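Local coordinates for putative sensory box/GGDEF family protein (Vibrio parahaemolyticus, PDB 3LID) that probably senses extracellular signals through this PDC-fold domain, the whole protein being a likely diguanylate cyclase that makes cyclic di-GMP from GTP, at residues I95-D98 / I103-P106; G198-I201 / S207-Y210; S252-F255 / E259-H262. One frame throughout, in Å; residues are numbered along the deposited sequence.

Contact 1 (I95-D98 / I103-P106); sequences IKYD and IAGP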
loop_
_atom_site.group_PDB
_atom_site.type_symbol
_atom_site.label_atom_id
_atom_site.label_comp_id
_atom_site.label_asym_id
_atom_site.label_seq_id
_atom_site.Cartn_x
_atom_site.Cartn_y
_atom_site.Cartn_z
ATOM N N ILE A 95 8.029 -7.231 -14.833
ATOM C CA ILE A 95 6.985 -8.265 -14.668
ATOM C C ILE A 95 5.813 -7.509 -14.116
ATOM O O ILE A 95 5.966 -6.713 -13.204
ATOM C CB ILE A 95 7.504 -9.334 -13.674
ATOM C CG1 ILE A 95 8.631 -10.217 -14.324
ATOM C CG2 ILE A 95 6.373 -10.161 -13.046
ATOM C CD1 ILE A 95 8.488 -10.606 -15.657
ATOM N N LYS A 96 4.642 -7.823 -14.656
ATOM C CA LYS A 96 3.367 -7.210 -14.183
ATOM C C LYS A 96 2.514 -8.353 -13.660
ATOM O O LYS A 96 2.558 -9.469 -14.209
ATOM C CB LYS A 96 2.603 -6.479 -15.310
ATOM C CG LYS A 96 3.481 -5.338 -15.865
ATOM C CD LYS A 96 2.782 -4.744 -17.014
ATOM C CE LYS A 96 1.564 -3.895 -16.431
ATOM N NZ LYS A 96 0.930 -2.998 -17.500
ATOM N N TYR A 97 1.712 -8.053 -12.619
ATOM C CA TYR A 97 0.872 -9.104 -12.023
ATOM C C TYR A 97 -0.502 -8.505 -11.814
ATOM O O TYR A 97 -0.667 -7.309 -11.394
ATOM C CB TYR A 97 1.500 -9.586 -10.690
ATOM C CG TYR A 97 0.528 -10.469 -9.903
ATOM C CD1 TYR A 97 0.292 -11.789 -10.322
ATOM C CD2 TYR A 97 -0.094 -9.964 -8.773
ATOM C CE1 TYR A 97 -0.559 -12.619 -9.598
ATOM C CE2 TYR A 97 -0.978 -10.769 -8.006
ATOM C CZ TYR A 97 -1.174 -12.083 -8.437
ATOM O OH TYR A 97 -2.038 -12.857 -7.681
ATOM N N ASP A 98 -1.522 -9.329 -12.087
ATOM C CA ASP A 98 -2.878 -8.847 -11.965
ATOM C C ASP A 98 -3.600 -9.734 -10.922
ATOM O O ASP A 98 -3.770 -10.915 -11.173
ATOM C CB ASP A 98 -3.639 -9.092 -13.293
ATOM C CG ASP A 98 -5.120 -8.670 -13.194
ATOM O OD1 ASP A 98 -5.425 -7.478 -13.034
ATOM O OD2 ASP A 98 -5.982 -9.546 -13.372
ATOM N N ILE A 103 -2.611 -13.631 -13.042
ATOM C CA ILE A 103 -1.676 -13.747 -14.156
ATOM C C ILE A 103 -0.478 -12.828 -13.928
ATOM O O ILE A 103 -0.703 -11.643 -13.611
ATOM C CB ILE A 103 -2.340 -13.354 -15.480
ATOM C CG1 ILE A 103 -3.341 -14.464 -15.829
ATOM C CG2 ILE A 103 -1.322 -13.274 -16.573
ATOM C CD1 ILE A 103 -4.390 -14.031 -16.781
ATOM N N ALA A 104 0.737 -13.381 -14.033
ATOM C CA ALA A 104 1.992 -12.608 -14.014
ATOM C C ALA A 104 2.739 -12.883 -15.287
ATOM O O ALA A 104 2.790 -14.044 -15.757
ATOM C CB ALA A 104 2.897 -13.069 -12.833
ATOM N N GLY A 105 3.467 -11.898 -15.816
ATOM C CA GLY A 105 4.378 -12.229 -16.900
ATOM C C GLY A 105 5.078 -10.947 -17.333
ATOM O O GLY A 105 4.710 -9.813 -16.895
ATOM N N PRO A 106 6.055 -11.084 -18.215
ATOM C CA PRO A 106 6.877 -9.910 -18.563
ATOM C C PRO A 106 6.206 -9.030 -19.588
ATOM O O PRO A 106 5.381 -9.536 -20.409
ATOM C CB PRO A 106 8.147 -10.574 -19.208
ATOM C CG PRO A 106 7.625 -11.877 -19.783
ATOM C CD PRO A 106 6.649 -12.352 -18.664
#

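Contact 2 (G198-I201 / S207-Y210); sequences GFYI and SRLY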
loop_
_atom_site.group_PDB
_atom_site.type_symbol
_atom_site.label_atom_id
_atom_site.label_comp_id
_atom_site.label_asym_id
_atom_site.label_seq_id
_atom_site.Cartn_x
_atom_site.Cartn_y
_atom_site.Cartn_z
ATOM N N GLY A 198 -3.872 13.941 5.294
ATOM C CA GLY A 198 -5.324 14.036 5.492
ATOM C C GLY A 198 -6.232 13.442 4.427
ATOM O O GLY A 198 -7.404 13.249 4.619
ATOM N N PHE A 199 -5.642 13.055 3.267
ATOM C CA PHE A 199 -6.458 12.528 2.224
ATOM C C PHE A 199 -6.561 11.008 2.310
ATOM O O PHE A 199 -5.662 10.357 2.870
ATOM C CB PHE A 199 -5.835 12.927 0.849
ATOM C CG PHE A 199 -5.998 14.412 0.553
ATOM C CD1 PHE A 199 -7.248 14.875 0.168
ATOM C CD2 PHE A 199 -4.924 15.238 0.643
ATOM C CE1 PHE A 199 -7.390 16.278 -0.109
ATOM C CE2 PHE A 199 -5.069 16.669 0.369
ATOM C CZ PHE A 199 -6.339 17.078 -0.005
ATOM N N TYR A 200 -7.607 10.475 1.732
ATOM C CA TYR A 200 -7.926 9.047 1.829
ATOM C C TYR A 200 -7.282 8.238 0.724
ATOM O O TYR A 200 -7.352 8.650 -0.470
ATOM C CB TYR A 200 -9.404 8.848 1.699
ATOM C CG TYR A 200 -10.177 9.273 2.961
ATOM C CD1 TYR A 200 -10.726 8.324 3.792
ATOM C CD2 TYR A 200 -10.433 10.644 3.214
ATOM C CE1 TYR A 200 -11.470 8.683 4.960
ATOM C CE2 TYR A 200 -11.162 11.010 4.387
ATOM C CZ TYR A 200 -11.685 10.029 5.195
ATOM O OH TYR A 200 -12.450 10.422 6.309
ATOM N N ILE A 201 -6.687 7.095 1.088
ATOM C CA ILE A 201 -6.183 6.182 0.026
ATOM C C ILE A 201 -6.885 4.844 0.083
ATOM O O ILE A 201 -6.617 3.948 -0.756
ATOM C CB ILE A 201 -4.675 5.998 0.100
ATOM C CG1 ILE A 201 -4.224 5.500 1.480
ATOM C CG2 ILE A 201 -3.943 7.290 -0.256
ATOM C CD1 ILE A 201 -2.753 5.079 1.437
ATOM N N SER A 207 -15.512 7.101 -3.766
ATOM C CA SER A 207 -15.594 8.449 -4.246
ATOM C C SER A 207 -14.835 9.421 -3.389
ATOM O O SER A 207 -14.652 10.555 -3.785
ATOM C CB SER A 207 -17.060 8.894 -4.404
ATOM O OG SER A 207 -17.549 9.246 -3.139
ATOM N N ARG A 208 -14.322 8.979 -2.230
ATOM C CA ARG A 208 -13.538 9.919 -1.439
ATOM C C ARG A 208 -12.033 9.747 -1.605
ATOM O O ARG A 208 -11.265 10.432 -0.946
ATOM C CB ARG A 208 -13.915 9.812 0.046
ATOM C CG ARG A 208 -13.568 8.499 0.673
ATOM C CD ARG A 208 -13.940 8.511 2.211
ATOM N NE ARG A 208 -15.328 8.918 2.399
ATOM C CZ ARG A 208 -15.946 9.027 3.586
ATOM N NH1 ARG A 208 -17.213 9.395 3.644
ATOM N NH2 ARG A 208 -15.332 8.718 4.718
ATOM N N LEU A 209 -11.612 8.876 -2.522
ATOM C CA LEU A 209 -10.131 8.616 -2.599
ATOM C C LEU A 209 -9.329 9.659 -3.331
ATOM O O LEU A 209 -9.758 10.129 -4.419
ATOM C CB LEU A 209 -9.853 7.239 -3.227
ATOM C CG LEU A 209 -10.574 6.111 -2.556
ATOM C CD1 LEU A 209 -10.243 4.737 -3.179
ATOM C CD2 LEU A 209 -10.189 6.113 -1.037
ATOM N N TYR A 210 -8.109 9.957 -2.842
ATOM C CA TYR A 210 -7.064 10.659 -3.596
ATOM C C TYR A 210 -7.474 12.089 -3.938
ATOM O O TYR A 210 -7.187 12.605 -5.061
ATOM C CB TYR A 210 -6.704 9.951 -4.926
ATOM C CG TYR A 210 -6.791 8.465 -4.873
ATOM C CD1 TYR A 210 -6.033 7.730 -3.935
ATOM C CD2 TYR A 210 -7.536 7.745 -5.822
ATOM C CE1 TYR A 210 -6.111 6.326 -3.926
ATOM C CE2 TYR A 210 -7.614 6.360 -5.811
ATOM C CZ TYR A 210 -6.863 5.654 -4.883
ATOM O OH TYR A 210 -6.908 4.305 -4.810
HETATM O O HOH W 1 -9.096 12.016 -0.264
HETATM O O HOH W 2 -6.955 2.187 -2.826
#

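Contact 3 (S252-F255 / E259-H262); sequences SIKF and EPLH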
loop_
_atom_site.group_PDB
_atom_site.type_symbol
_atom_site.label_atom_id
_atom_site.label_comp_id
_atom_site.label_asym_id
_atom_site.label_seq_id
_atom_site.Cartn_x
_atom_site.Cartn_y
_atom_site.Cartn_z
ATOM N N SER A 252 -2.703 4.745 14.477
ATOM C CA SER A 252 -1.634 5.080 13.483
ATOM C C SER A 252 -0.607 3.970 13.381
ATOM O O SER A 252 -0.231 3.378 14.427
ATOM C CB SER A 252 -0.965 6.423 13.798
ATOM O OG SER A 252 -1.948 7.442 13.806
ATOM N N ILE A 253 -0.111 3.735 12.149
ATOM C CA ILE A 253 1.047 2.811 12.041
ATOM C C ILE A 253 2.034 3.464 11.175
ATOM O O ILE A 253 1.735 4.543 10.582
ATOM C CB ILE A 253 0.682 1.503 11.374
ATOM C CG1 ILE A 253 0.148 1.762 9.991
ATOM C CG2 ILE A 253 -0.319 0.738 12.321
ATOM C CD1 ILE A 253 -0.282 0.374 9.207
ATOM N N LYS A 254 3.245 2.866 11.154
ATOM C CA LYS A 254 4.211 3.337 10.177
ATOM C C LYS A 254 4.420 2.159 9.226
ATOM O O LYS A 254 4.871 1.117 9.677
ATOM C CB LYS A 254 5.505 3.788 10.824
ATOM C CG LYS A 254 5.242 5.188 11.473
ATOM C CD LYS A 254 6.514 5.788 12.020
ATOM C CE LYS A 254 6.266 7.051 12.856
ATOM N NZ LYS A 254 5.282 7.916 12.190
ATOM N N PHE A 255 3.977 2.324 7.970
ATOM C CA PHE A 255 3.974 1.154 7.050
ATOM C C PHE A 255 5.023 1.427 5.947
ATOM O O PHE A 255 4.731 2.175 4.982
ATOM C CB PHE A 255 2.575 0.964 6.447
ATOM C CG PHE A 255 2.510 -0.199 5.520
ATOM C CD1 PHE A 255 2.695 -1.520 5.979
ATOM C CD2 PHE A 255 2.250 0.028 4.173
ATOM C CE1 PHE A 255 2.618 -2.596 5.091
ATOM C CE2 PHE A 255 2.155 -1.035 3.269
ATOM C CZ PHE A 255 2.313 -2.336 3.688
ATOM N N GLU A 259 6.686 8.148 7.802
ATOM C CA GLU A 259 5.509 8.976 8.029
ATOM C C GLU A 259 4.393 8.068 8.528
ATOM O O GLU A 259 4.292 6.887 8.106
ATOM C CB GLU A 259 5.109 9.525 6.650
ATOM C CG GLU A 259 3.945 10.431 6.540
ATOM C CD GLU A 259 3.906 11.011 5.087
ATOM O OE1 GLU A 259 3.006 10.604 4.286
ATOM O OE2 GLU A 259 4.822 11.825 4.784
ATOM N N PRO A 260 3.486 8.595 9.335
ATOM C CA PRO A 260 2.381 7.772 9.781
ATOM C C PRO A 260 1.308 7.557 8.718
ATOM O O PRO A 260 1.100 8.406 7.839
ATOM C CB PRO A 260 1.777 8.570 10.967
ATOM C CG PRO A 260 2.123 9.960 10.642
ATOM C CD PRO A 260 3.477 9.950 9.966
ATOM N N LEU A 261 0.622 6.425 8.849
ATOM C CA LEU A 261 -0.559 6.082 8.071
ATOM C C LEU A 261 -1.656 5.918 9.107
ATOM O O LEU A 261 -1.464 5.229 10.102
ATOM C CB LEU A 261 -0.380 4.729 7.342
ATOM C CG LEU A 261 -1.595 4.370 6.471
ATOM C CD1 LEU A 261 -1.866 5.362 5.337
ATOM C CD2 LEU A 261 -1.201 2.986 5.835
ATOM N N HIS A 262 -2.780 6.577 8.903
ATOM C CA HIS A 262 -3.834 6.535 9.988
ATOM C C HIS A 262 -4.915 5.594 9.594
ATOM O O HIS A 262 -5.407 5.611 8.468
ATOM C CB HIS A 262 -4.417 7.953 10.156
ATOM C CG HIS A 262 -3.365 8.980 10.422
ATOM N ND1 HIS A 262 -2.595 8.972 11.578
ATOM C CD2 HIS A 262 -2.970 10.079 9.714
ATOM C CE1 HIS A 262 -1.769 10.008 11.567
ATOM N NE2 HIS A 262 -1.979 10.706 10.462
HETATM O O HOH W 3 3.134 4.769 6.951
#

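Contact 1 (I95-D98 / I103-P106)
I95–D98 and I103–P106 run antiparallel: the N-to-C directions of the two short segments make 166°, with a closest approach of 4.6 Å. K96 and G105 form a hydrogen-bonded pair: K96 N gives an almost straight bond to G105 O at 3.0 Å, and G105 N answers to K96 O at 3.1 Å. Further along, D98 N donates to I103 O at 2.9 Å, whereas the return bond from I103 N to D98 O is weak. Between these rungs CA-H groups lean on the same carbonyls, A104 CA approaching K96 O to 3.2 Å. The two strands make a beta hairpin, and I103–P106 is an outermost strand of the seven-stranded antiparallel sheet in this PDC-fold sensor domain. I95, Y97, A104 and P106 share one face, where helix 59-76 packs. There I95 sends CD1 over to the proline, reaching P106 CA at a tight 3.4 Å. Chi1 of 169° puts Y97 CG beside the carbonyl carbon, and the ring edge, at Y97 CD1, meets A104 CB at 3.8 Å. On the other face K96 extends away from the neighbouring strand, and D98 turns its carboxylate to the turn, where OD2 is hydrogen-bonded to T101 OG1.

Contact 2 (G198-I201 / S207-Y210)
R208 lays its aliphatic chain across one face of the Y200 ring, and the side chain is easiest to follow outward from its backbone. CB points toward G198–I201. Chi1 of 65° sets CG between the backbone N and the carbonyl carbon, and this turns the chain to the tyrosine, with R208 CG first meeting Y200 CG at 4.2 Å. CD makes the main touch: displaced toward the rim, R208 CD lies over the ring face, 3.7 Å from the centroid of the Y200 ring and 17° off the ring normal, a CH-pi contact. A bend at chi3 then carries the guanidinium on past the ring, its plane 71° from that of the tyrosine, and R208 NH2 ends 3.7 Å from Y200 OH. NE has a weak, long ion pair with D205, and NH2 makes a salt bridge to E192 on strand 189-195.

Between the backbones, Y210 N donates to Y200 O at 2.8 Å. A water links Y200 N to R208 O, and a second one joins I201 O to Y210 OH. L209 CD2 packs on Y200 CB at 3.9 Å, while L209 CB lies over the centre of the Y210 ring. The contact thus ties a loop, starting with a 3-10 turn, back onto the short strand 200-202, in the sheet of this extracellular sensor domain that also holds strand 189-195.

As for the chemistry, the closest R208–Y200 contact is a methylene over the ring face, while the cation-pi term is long and at most weakly attractive, so the arginine charge is probably balanced chiefly by E192.

Contact 3 (S252-F255 / E259-H262)
S252 and H262 face each other as a non-hydrogen-bonded antiparallel pair, and their side chains supply the bond that the backbone lacks at that position. The imidazole turns its edge to the serine: H262 ND1 donates to S252 OG at 2.8 Å, with the oxygen only 5° out of the ring plane. The pairing puts both side chains on one face. There S252 OG and H262 CG each stand anti to their own carbonyl carbon, beside the backbone N (chi1 -58° and -55°), and the hydroxyl meets the ring edge at ND1.

On the other face I253 and L261 lie side by side and point the same way, I253 CG1 passing L261 CB at 4.0 Å. Between their backbones run two nearly straight bonds, I253 N to L261 O at 2.9 Å and L261 N to I253 O at 2.8 Å. F255 CB adds a looser touch on L261 CD2, 4.3 Å away. K254 runs alongside P260, and its bent tip sets K254 NZ 3.5 Å from P260 CD; the amine also has a weak hydrogen bond to N258 O. Where the strands part, a water accepts from F255 N and donates to E259 O.

This is the turn end of the beta hairpin formed by strands 246-254 and 260-268. H262 hydrogen-bonds through its backbone to V194 of strand 189-195, and its ring meets W230 almost at right angles. Across the sheet, I253 and F255 pack on the long helix 9-45, where F255 meets Y30 edge-to-face.

Contacts 2 and 3 reach the same antiparallel sheet, with centres about 15 Å apart, and they touch directly: I201 CD1 packs on L261 CD1 at 4.0 Å. Strand 189-195 pairs with both 200-202 and 260-268. Contact 1 stands apart in the seven-stranded sheet, its centre about 27 Å from that of contact 2 and 29 Å from that of contact 3, and it lies on the opposite side of the chain's centre from contact 3. A bound 1,2-ethanediol, probably from crystallisation, lies about 4 Å from the Y210 side chain of contact 2. The GGDEF part of the whole protein is absent from this construct.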